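Local structure of ornithine carbamoyltransferase, mitochondrial (Coccidioides immitis, 3SDS) at residues 35-40 against 158-163; 66-71 against 94-99; 302-307 against 323-328. The protein catalyses the transfer of the carbamoyl group from carbamoyl phosphate to L-ornithine, giving L-citrulline and phosphate in arginine biosynthesis, and works as a homotrimer. All coordinates share one frame; numbering follows the deposited sequence.

Contact 1 of 3, residues 35-40 against 158-163; sequences TEFATL and QAIADF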
loop_
_atom_site.group_PDB
_atom_site.type_symbol
_atom_site.label_atom_id
_atom_site.label_comp_id
_atom_site.label_asym_id
_atom_site.label_seq_id
_atom_site.Cartn_x
_atom_site.Cartn_y
_atom_site.Cartn_z
ATOM N N THR A 35 0.116 -35.936 -7.743
ATOM C CA THR A 35 0.130 -35.919 -6.271
ATOM C C THR A 35 0.274 -34.506 -5.672
ATOM O O THR A 35 -0.490 -34.110 -4.799
ATOM C CB THR A 35 1.243 -36.816 -5.710
ATOM O OG1 THR A 35 1.030 -38.167 -6.150
ATOM C CG2 THR A 35 1.271 -36.781 -4.167
ATOM N N GLU A 36 1.268 -33.758 -6.145
ATOM C CA GLU A 36 1.512 -32.399 -5.693
ATOM C C GLU A 36 0.280 -31.506 -5.869
ATOM O O GLU A 36 0.055 -30.604 -5.052
ATOM C CB GLU A 36 2.706 -31.782 -6.441
ATOM C CG GLU A 36 4.100 -32.222 -5.982
ATOM C CD GLU A 36 5.208 -31.765 -6.950
ATOM O OE1 GLU A 36 4.868 -31.415 -8.118
ATOM O OE2 GLU A 36 6.412 -31.772 -6.553
ATOM N N PHE A 37 -0.506 -31.740 -6.923
ATOM C CA PHE A 37 -1.668 -30.896 -7.197
ATOM C C PHE A 37 -2.832 -31.223 -6.270
ATOM O O PHE A 37 -3.516 -30.319 -5.766
ATOM C CB PHE A 37 -2.107 -30.992 -8.669
ATOM C CG PHE A 37 -3.248 -30.069 -9.024
ATOM C CD1 PHE A 37 -3.014 -28.734 -9.344
ATOM C CD2 PHE A 37 -4.561 -30.526 -9.012
ATOM C CE1 PHE A 37 -4.080 -27.880 -9.653
ATOM C CE2 PHE A 37 -5.620 -29.677 -9.328
ATOM C CZ PHE A 37 -5.382 -28.360 -9.649
ATOM N N ALA A 38 -3.070 -32.509 -6.044
ATOM C CA ALA A 38 -4.128 -32.895 -5.127
ATOM C C ALA A 38 -3.838 -32.392 -3.701
ATOM O O ALA A 38 -4.771 -31.981 -2.982
ATOM C CB ALA A 38 -4.349 -34.369 -5.154
ATOM N N THR A 39 -2.556 -32.392 -3.317
ATOM C CA THR A 39 -2.114 -31.954 -1.985
ATOM C C THR A 39 -2.350 -30.447 -1.739
ATOM O O THR A 39 -2.791 -30.043 -0.644
ATOM C CB THR A 39 -0.634 -32.348 -1.735
ATOM O OG1 THR A 39 -0.522 -33.774 -1.726
ATOM C CG2 THR A 39 -0.117 -31.814 -0.408
ATOM N N LEU A 40 -2.079 -29.626 -2.759
ATOM C CA LEU A 40 -2.356 -28.184 -2.679
ATOM C C LEU A 40 -3.859 -27.939 -2.466
ATOM O O LEU A 40 -4.265 -27.070 -1.673
ATOM C CB LEU A 40 -1.847 -27.444 -3.929
ATOM C CG LEU A 40 -0.330 -27.321 -4.166
ATOM C CD1 LEU A 40 -0.037 -26.521 -5.423
ATOM C CD2 LEU A 40 0.368 -26.671 -2.984
ATOM N N GLN A 158 -5.755 -19.977 -10.510
ATOM C CA GLN A 158 -7.170 -20.133 -10.833
ATOM C C GLN A 158 -7.606 -21.612 -10.853
ATOM O O GLN A 158 -8.646 -21.974 -10.278
ATOM C CB GLN A 158 -7.516 -19.441 -12.152
ATOM C CG GLN A 158 -9.026 -19.427 -12.425
ATOM C CD GLN A 158 -9.811 -18.562 -11.416
ATOM O OE1 GLN A 158 -9.396 -17.444 -11.079
ATOM N NE2 GLN A 158 -10.956 -19.078 -10.946
ATOM N N ALA A 159 -6.800 -22.452 -11.506
ATOM C CA ALA A 159 -7.040 -23.897 -11.550
ATOM C C ALA A 159 -7.185 -24.498 -10.128
ATOM O O ALA A 159 -8.114 -25.285 -9.861
ATOM C CB ALA A 159 -5.924 -24.592 -12.329
ATOM N N ILE A 160 -6.280 -24.108 -9.227
ATOM C CA ILE A 160 -6.309 -24.603 -7.858
ATOM C C ILE A 160 -7.640 -24.208 -7.191
ATOM O O ILE A 160 -8.308 -25.049 -6.567
ATOM C CB ILE A 160 -5.089 -24.107 -7.039
ATOM C CG1 ILE A 160 -3.778 -24.587 -7.684
ATOM C CG2 ILE A 160 -5.174 -24.596 -5.620
ATOM C CD1 ILE A 160 -2.505 -23.859 -7.219
ATOM N N ALA A 161 -8.041 -22.948 -7.350
ATOM C CA ALA A 161 -9.333 -22.489 -6.850
ATOM C C ALA A 161 -10.494 -23.280 -7.443
ATOM O O ALA A 161 -11.393 -23.729 -6.713
ATOM C CB ALA A 161 -9.515 -21.012 -7.124
ATOM N N ASP A 162 -10.470 -23.457 -8.765
ATOM C CA ASP A 162 -11.574 -24.120 -9.448
ATOM C C ASP A 162 -11.735 -25.564 -8.992
ATOM O O ASP A 162 -12.861 -26.009 -8.719
ATOM C CB ASP A 162 -11.440 -23.995 -10.960
ATOM C CG ASP A 162 -11.696 -22.583 -11.438
ATOM O OD1 ASP A 162 -12.049 -21.732 -10.585
ATOM O OD2 ASP A 162 -11.547 -22.308 -12.654
ATOM N N PHE A 163 -10.620 -26.283 -8.858
ATOM C CA PHE A 163 -10.698 -27.661 -8.358
ATOM C C PHE A 163 -11.073 -27.766 -6.871
ATOM O O PHE A 163 -11.772 -28.704 -6.493
ATOM C CB PHE A 163 -9.485 -28.518 -8.769
ATOM C CG PHE A 163 -9.681 -29.200 -10.087
ATOM C CD1 PHE A 163 -9.537 -28.497 -11.279
ATOM C CD2 PHE A 163 -10.088 -30.534 -10.143
ATOM C CE1 PHE A 163 -9.760 -29.135 -12.513
ATOM C CE2 PHE A 163 -10.331 -31.173 -11.381
ATOM C CZ PHE A 163 -10.160 -30.472 -12.558
#

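Contact 2 of 3, residues 66-71 against 94-99; sequences GKTVAM and HPMFLG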
loop_
_atom_site.group_PDB
_atom_site.type_symbol
_atom_site.label_atom_id
_atom_site.label_comp_id
_atom_site.label_asym_id
_atom_site.label_seq_id
_atom_site.Cartn_x
_atom_site.Cartn_y
_atom_site.Cartn_z
ATOM N N GLY A 66 8.271 -10.741 9.559
ATOM C CA GLY A 66 9.515 -10.092 9.177
ATOM C C GLY A 66 9.715 -10.045 7.663
ATOM O O GLY A 66 10.629 -9.354 7.189
ATOM N N LYS A 67 8.863 -10.743 6.897
ATOM C CA LYS A 67 9.101 -10.940 5.471
ATOM C C LYS A 67 8.170 -10.210 4.513
ATOM O O LYS A 67 6.974 -10.039 4.788
ATOM C CB LYS A 67 9.142 -12.419 5.137
ATOM C CG LYS A 67 10.101 -13.152 6.027
ATOM C CD LYS A 67 10.552 -14.487 5.494
ATOM C CE LYS A 67 11.653 -14.997 6.408
ATOM N NZ LYS A 67 11.721 -16.456 6.346
ATOM N N THR A 68 8.737 -9.776 3.384
ATOM C CA THR A 68 7.992 -9.050 2.347
ATOM C C THR A 68 7.751 -9.915 1.114
ATOM O O THR A 68 8.666 -10.633 0.659
ATOM C CB THR A 68 8.768 -7.810 1.907
ATOM O OG1 THR A 68 9.093 -7.034 3.063
ATOM C CG2 THR A 68 7.956 -6.970 0.932
ATOM N N VAL A 69 6.534 -9.847 0.582
ATOM C CA VAL A 69 6.236 -10.443 -0.722
ATOM C C VAL A 69 5.960 -9.316 -1.726
ATOM O O VAL A 69 5.089 -8.469 -1.490
ATOM C CB VAL A 69 5.029 -11.396 -0.628
ATOM C CG1 VAL A 69 4.597 -11.899 -2.019
ATOM C CG2 VAL A 69 5.336 -12.550 0.293
ATOM N N ALA A 70 6.689 -9.285 -2.837
ATOM C CA ALA A 70 6.437 -8.245 -3.854
ATOM C C ALA A 70 5.389 -8.669 -4.886
ATOM O O ALA A 70 5.477 -9.757 -5.468
ATOM C CB ALA A 70 7.729 -7.837 -4.548
ATOM N N MET A 71 4.390 -7.819 -5.101
ATOM C CA MET A 71 3.389 -8.037 -6.158
ATOM C C MET A 71 3.670 -7.107 -7.338
ATOM O O MET A 71 3.567 -5.874 -7.212
ATOM C CB MET A 71 1.968 -7.780 -5.639
ATOM C CG MET A 71 1.589 -8.519 -4.361
ATOM S SD MET A 71 -0.083 -8.115 -3.766
ATOM C CE MET A 71 0.093 -6.451 -3.148
ATOM N N HIS A 94 4.239 -9.196 5.074
ATOM C CA HIS A 94 3.858 -7.940 4.403
ATOM C C HIS A 94 3.828 -7.975 2.850
ATOM O O HIS A 94 4.838 -8.266 2.202
ATOM C CB HIS A 94 4.724 -6.777 4.889
ATOM C CG HIS A 94 4.428 -5.474 4.201
ATOM N ND1 HIS A 94 3.339 -4.687 4.527
ATOM C CD2 HIS A 94 5.076 -4.824 3.203
ATOM C CE1 HIS A 94 3.334 -3.608 3.759
ATOM N NE2 HIS A 94 4.377 -3.665 2.947
ATOM N N PRO A 95 2.661 -7.687 2.258
ATOM C CA PRO A 95 2.462 -7.579 0.803
ATOM C C PRO A 95 2.763 -6.187 0.206
ATOM O O PRO A 95 2.218 -5.183 0.670
ATOM C CB PRO A 95 0.980 -7.913 0.641
ATOM C CG PRO A 95 0.362 -7.505 1.922
ATOM C CD PRO A 95 1.375 -7.747 2.981
ATOM N N MET A 96 3.610 -6.128 -0.819
ATOM C CA MET A 96 4.053 -4.836 -1.374
ATOM C C MET A 96 3.549 -4.662 -2.808
ATOM O O MET A 96 3.877 -5.457 -3.701
ATOM C CB MET A 96 5.576 -4.710 -1.279
ATOM C CG MET A 96 6.186 -3.559 -2.031
ATOM S SD MET A 96 7.975 -3.403 -1.758
ATOM C CE MET A 96 8.662 -4.793 -2.669
ATOM N N PHE A 97 2.731 -3.634 -3.017
ATOM C CA PHE A 97 2.076 -3.432 -4.312
ATOM C C PHE A 97 2.897 -2.542 -5.223
ATOM O O PHE A 97 3.198 -1.419 -4.890
ATOM C CB PHE A 97 0.671 -2.855 -4.130
ATOM C CG PHE A 97 0.000 -2.488 -5.420
ATOM C CD1 PHE A 97 -0.269 -3.458 -6.390
ATOM C CD2 PHE A 97 -0.386 -1.180 -5.669
ATOM C CE1 PHE A 97 -0.908 -3.119 -7.611
ATOM C CE2 PHE A 97 -1.034 -0.832 -6.882
ATOM C CZ PHE A 97 -1.293 -1.805 -7.852
ATOM N N LEU A 98 3.300 -3.064 -6.362
ATOM C CA LEU A 98 4.036 -2.260 -7.326
ATOM C C LEU A 98 3.307 -2.381 -8.657
ATOM O O LEU A 98 3.413 -3.411 -9.331
ATOM C CB LEU A 98 5.491 -2.736 -7.447
ATOM C CG LEU A 98 6.367 -2.985 -6.209
ATOM C CD1 LEU A 98 7.621 -3.748 -6.610
ATOM C CD2 LEU A 98 6.733 -1.714 -5.460
ATOM N N GLY A 99 2.531 -1.349 -8.995
ATOM C CA GLY A 99 1.692 -1.339 -10.206
ATOM C C GLY A 99 2.354 -0.747 -11.446
ATOM O O GLY A 99 3.558 -0.484 -11.456
#

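Contact 3 of 3, residues 302-307 against 323-328; sequences WKFMHC and ERSLVF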
loop_
_atom_site.group_PDB
_atom_site.type_symbol
_atom_site.label_atom_id
_atom_site.label_comp_id
_atom_site.label_asym_id
_atom_site.label_seq_id
_atom_site.Cartn_x
_atom_site.Cartn_y
_atom_site.Cartn_z
ATOM N N TRP A 302 -26.692 -29.970 -13.508
ATOM C CA TRP A 302 -25.444 -29.323 -13.937
ATOM C C TRP A 302 -25.206 -28.004 -13.204
ATOM O O TRP A 302 -26.155 -27.283 -12.880
ATOM C CB TRP A 302 -25.413 -29.118 -15.459
ATOM C CG TRP A 302 -26.455 -28.158 -15.969
ATOM C CD1 TRP A 302 -27.755 -28.443 -16.262
ATOM C CD2 TRP A 302 -26.280 -26.762 -16.235
ATOM N NE1 TRP A 302 -28.401 -27.315 -16.692
ATOM C CE2 TRP A 302 -27.525 -26.265 -16.682
ATOM C CE3 TRP A 302 -25.194 -25.879 -16.129
ATOM C CZ2 TRP A 302 -27.719 -24.924 -17.034
ATOM C CZ3 TRP A 302 -25.382 -24.544 -16.480
ATOM C CH2 TRP A 302 -26.644 -24.081 -16.929
ATOM N N LYS A 303 -23.936 -27.697 -12.950
ATOM C CA LYS A 303 -23.549 -26.522 -12.170
ATOM C C LYS A 303 -22.809 -25.525 -13.058
ATOM O O LYS A 303 -22.235 -25.905 -14.074
ATOM C CB LYS A 303 -22.650 -26.956 -11.002
ATOM C CG LYS A 303 -23.245 -27.994 -10.035
ATOM C CD LYS A 303 -24.300 -27.351 -9.147
ATOM C CE LYS A 303 -24.499 -28.102 -7.837
ATOM N NZ LYS A 303 -25.725 -28.963 -7.820
ATOM N N PHE A 304 -22.801 -24.258 -12.670
ATOM C CA PHE A 304 -22.185 -23.220 -13.487
ATOM C C PHE A 304 -20.980 -22.538 -12.822
ATOM O O PHE A 304 -21.001 -22.257 -11.607
ATOM C CB PHE A 304 -23.230 -22.173 -13.888
ATOM C CG PHE A 304 -22.662 -21.022 -14.664
ATOM C CD1 PHE A 304 -22.285 -21.182 -16.000
ATOM C CD2 PHE A 304 -22.482 -19.781 -14.058
ATOM C CE1 PHE A 304 -21.749 -20.120 -16.718
ATOM C CE2 PHE A 304 -21.946 -18.712 -14.768
ATOM C CZ PHE A 304 -21.570 -18.885 -16.097
ATOM N N MET A 305 -19.951 -22.264 -13.635
ATOM C CA MET A 305 -18.686 -21.642 -13.204
ATOM C C MET A 305 -18.151 -20.600 -14.214
ATOM O O MET A 305 -18.172 -20.823 -15.429
ATOM C CB MET A 305 -17.632 -22.718 -12.948
ATOM C CG MET A 305 -17.905 -23.586 -11.723
ATOM S SD MET A 305 -16.680 -24.883 -11.440
ATOM C CE MET A 305 -15.248 -23.873 -11.053
ATOM N N HIS A 306 -17.660 -19.477 -13.684
ATOM C CA HIS A 306 -17.122 -18.333 -14.432
ATOM C C HIS A 306 -16.151 -17.647 -13.451
ATOM O O HIS A 306 -16.481 -17.441 -12.292
ATOM C CB HIS A 306 -18.288 -17.404 -14.796
ATOM C CG HIS A 306 -17.942 -16.264 -15.715
ATOM N ND1 HIS A 306 -16.796 -15.506 -15.590
ATOM C CD2 HIS A 306 -18.642 -15.709 -16.736
ATOM C CE1 HIS A 306 -16.784 -14.564 -16.519
ATOM N NE2 HIS A 306 -17.897 -14.661 -17.223
ATOM N N CYS A 307 -14.946 -17.301 -13.881
ATOM C CA CYS A 307 -13.957 -16.787 -12.922
ATOM C C CYS A 307 -13.994 -15.277 -12.618
ATOM O O CYS A 307 -13.140 -14.781 -11.877
ATOM C CB CYS A 307 -12.546 -17.187 -13.340
ATOM S SG CYS A 307 -12.009 -16.337 -14.817
ATOM N N GLU A 323 -29.470 -21.342 -8.222
ATOM C CA GLU A 323 -28.821 -22.222 -7.256
ATOM C C GLU A 323 -27.797 -23.147 -7.945
ATOM O O GLU A 323 -27.031 -23.855 -7.275
ATOM C CB GLU A 323 -29.870 -23.017 -6.461
ATOM N N ARG A 324 -27.773 -23.118 -9.272
ATOM C CA ARG A 324 -26.765 -23.833 -10.062
ATOM C C ARG A 324 -25.368 -23.194 -10.044
ATOM O O ARG A 324 -24.400 -23.812 -10.502
ATOM C CB ARG A 324 -27.196 -23.897 -11.527
ATOM C CG ARG A 324 -28.388 -24.776 -11.826
ATOM C CD ARG A 324 -28.528 -24.958 -13.322
ATOM N NE ARG A 324 -29.142 -26.246 -13.613
ATOM C CZ ARG A 324 -30.381 -26.400 -14.055
ATOM N NH1 ARG A 324 -31.141 -25.335 -14.288
ATOM N NH2 ARG A 324 -30.850 -27.621 -14.282
ATOM N N SER A 325 -25.267 -21.962 -9.545
ATOM C CA SER A 325 -24.095 -21.143 -9.794
ATOM C C SER A 325 -23.124 -21.119 -8.628
ATOM O O SER A 325 -23.454 -20.641 -7.556
ATOM C CB SER A 325 -24.529 -19.733 -10.165
ATOM O OG SER A 325 -23.423 -18.898 -10.450
ATOM N N LEU A 326 -21.918 -21.634 -8.859
ATOM C CA LEU A 326 -20.877 -21.725 -7.830
ATOM C C LEU A 326 -19.899 -20.528 -7.880
ATOM O O LEU A 326 -18.825 -20.537 -7.244
ATOM C CB LEU A 326 -20.100 -23.032 -7.982
ATOM C CG LEU A 326 -20.850 -24.353 -8.091
ATOM C CD1 LEU A 326 -19.849 -25.462 -8.447
ATOM C CD2 LEU A 326 -21.585 -24.661 -6.801
ATOM N N VAL A 327 -20.309 -19.511 -8.638
ATOM C CA VAL A 327 -19.560 -18.287 -8.906
ATOM C C VAL A 327 -18.898 -17.587 -7.677
ATOM O O VAL A 327 -17.685 -17.323 -7.685
ATOM C CB VAL A 327 -20.456 -17.334 -9.759
ATOM C CG1 VAL A 327 -20.303 -15.876 -9.355
ATOM C CG2 VAL A 327 -20.175 -17.540 -11.229
ATOM N N PHE A 328 -19.668 -17.308 -6.630
ATOM C CA PHE A 328 -19.134 -16.611 -5.450
ATOM C C PHE A 328 -18.225 -17.496 -4.556
ATOM O O PHE A 328 -17.128 -17.069 -4.145
ATOM C CB PHE A 328 -20.268 -15.942 -4.653
ATOM C CG PHE A 328 -21.066 -14.947 -5.463
ATOM C CD1 PHE A 328 -20.501 -13.722 -5.848
ATOM C CD2 PHE A 328 -22.365 -15.244 -5.875
ATOM C CE1 PHE A 328 -21.226 -12.800 -6.615
ATOM C CE2 PHE A 328 -23.096 -14.340 -6.655
ATOM C CZ PHE A 328 -22.525 -13.108 -7.019
#

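Contact 1 of 3, residues 35-40 against 158-163
F37 on helix 34-51 meets F163 on helix 156-169 as an offset edge-to-face pair. The edge of the F37 ring is turned toward the F163 face. The centroids lie 6.0 Å apart and the planes stand at 79°. F37 CE2 comes 4.1 Å from F163 CB. CG of F37 is anti to its backbone N (chi1 -176°), and the ring reaches across to the other helix. The carbonyl O of A159 sits near the plane of the F37 ring at its edge, 4.1 Å from CZ.

The aliphatic contacts centre on I160. F37 CE1 lies 3.8 Å from I160 CG1. One turn further along, the branch tip L40 CD1 meets I160 CD1 at 4.1 Å.

No hydrogen bond crosses between the segments. The helix axes stay 10.4 Å apart and cross at -65°, and mainly large side chains bridge them. Helix 199-210 packs on F37 and F163, while helix 327-347 packs on L40 and I160. Q158, which by similarity binds carbamoyl phosphate, is on helix 156-169; its NE2 bonds to D162 OD1 within the helix. With no polar pairing across, these two segments are held together by ring and aliphatic packing in a buried setting.

Contact 2 of 3, residues 66-71 against 94-99
Strands 68-71 and 94-98 run parallel, with T68 beside H94, V69 beside P95, A70 beside M96 and M71 beside F97. Five backbone hydrogen bonds join the segments. H94 N gives to K67 O at 2.9 Å, and the bond is almost straight (176°). V69 N then gives to H94 O, M96 N to V69 O, M71 N to M96 O and L98 N to M71 O. P95 has no N-H to offer; its CA makes a C-H...O contact with V69 O at 3.6 Å.

The face of T68, A70, H94 and M96 is packed by van der Waals contacts. T68 CG2 lies 4.0 Å from M96 CB and also approaches the H94 ring at its edge. The M96 chain bends at its last torsion (chi3 72°), and its CE meets A70 CB at 3.7 Å. On the other face M71 also bends at chi3 (-72°). Its CE touches F97 CB at 3.8 Å and P95 CB at 4.2 Å.

This is a beta-alpha-beta unit, with helix 78-90 linking the strands. That helix packs on M71 and P95. The first face meets the second subunit of the trimer: H94 NE2 is hydrogen-bonded to E85 of that subunit, which also packs on M96. Strand 94-98 is the outermost of its sheet within the chain. The backbone bonds thus fix the strand register, and the imidazole of H94 carries a polar link from this sheet edge to a neighbouring subunit.

Contact 3 of 3, residues 302-307 against 323-328
R324 lays its guanidinium flat over one face of the W302 indole, with the planes 15° apart and the centres 4.0 Å apart. NE sits above the ring toward its rim, 3.3 Å from W302 NE1. CD of R324 makes a CH-pi contact, 3.9 Å from the centroid of the six-membered ring. NE also makes a weak hydrogen bond to W302 O, which lies in the guanidinium plane at its edge. R324 NH2 is bonded to E300 O. W302 is buried, but R324 is partly exposed, and this end is the solvent side of the contact.

The tight part is the backbone beside this stack. F304 N gives to R324 O at 2.7 Å, and L326 N gives to F304 O at 3.0 Å. These bonds form a single bridge between F304 and S325. Strand 303-306 is an outermost strand of the parallel sheet of the Asp/Orn-binding domain within this chain, and its other side bonds to strand 261-264. It leads into C307, by similarity the proton acceptor. The 323-326 loop lies along the outer side. L326 occupies the N-cap position, just before helix 327-347.

Aliphatic contacts fill in around the bridge. L326 CD1 lies 4.1 Å from K303 CB and 4.2 Å from M305 CG. F304 CE2 lies 4.1 Å from V327 CG2, and that methyl also touches H306 CB. Polar groups border this packing. S325 OG sits at the edge of the F304 ring and is bonded to F320 O. H306 NE2 turns elsewhere, to E314. The outer end of K303 is looser and leads away from 323-328.

Overall arrangement
Contact 1 and contact 3 touch. Q158 NE2 lies 3.4 Å from C307 CB, and D162 CG lies 3.8 Å from M305 CE. By similarity Q158 binds carbamoyl phosphate and C307 is the proton acceptor, so this meeting probably lies at the active site, between the two domains. Contact 3 belongs to the Asp/Orn-binding domain, contacts 1 and 2 to the carbamoyl-P-binding domain. Helix 327-347 starts in contact 3 and packs on contact 1. Contact 2 stands apart, with nearest atoms about 15 Å from contact 1 and about 17 Å from contact 3. Its M71 side chain is still about 7 Å from that of T80, which by similarity binds carbamoyl phosphate.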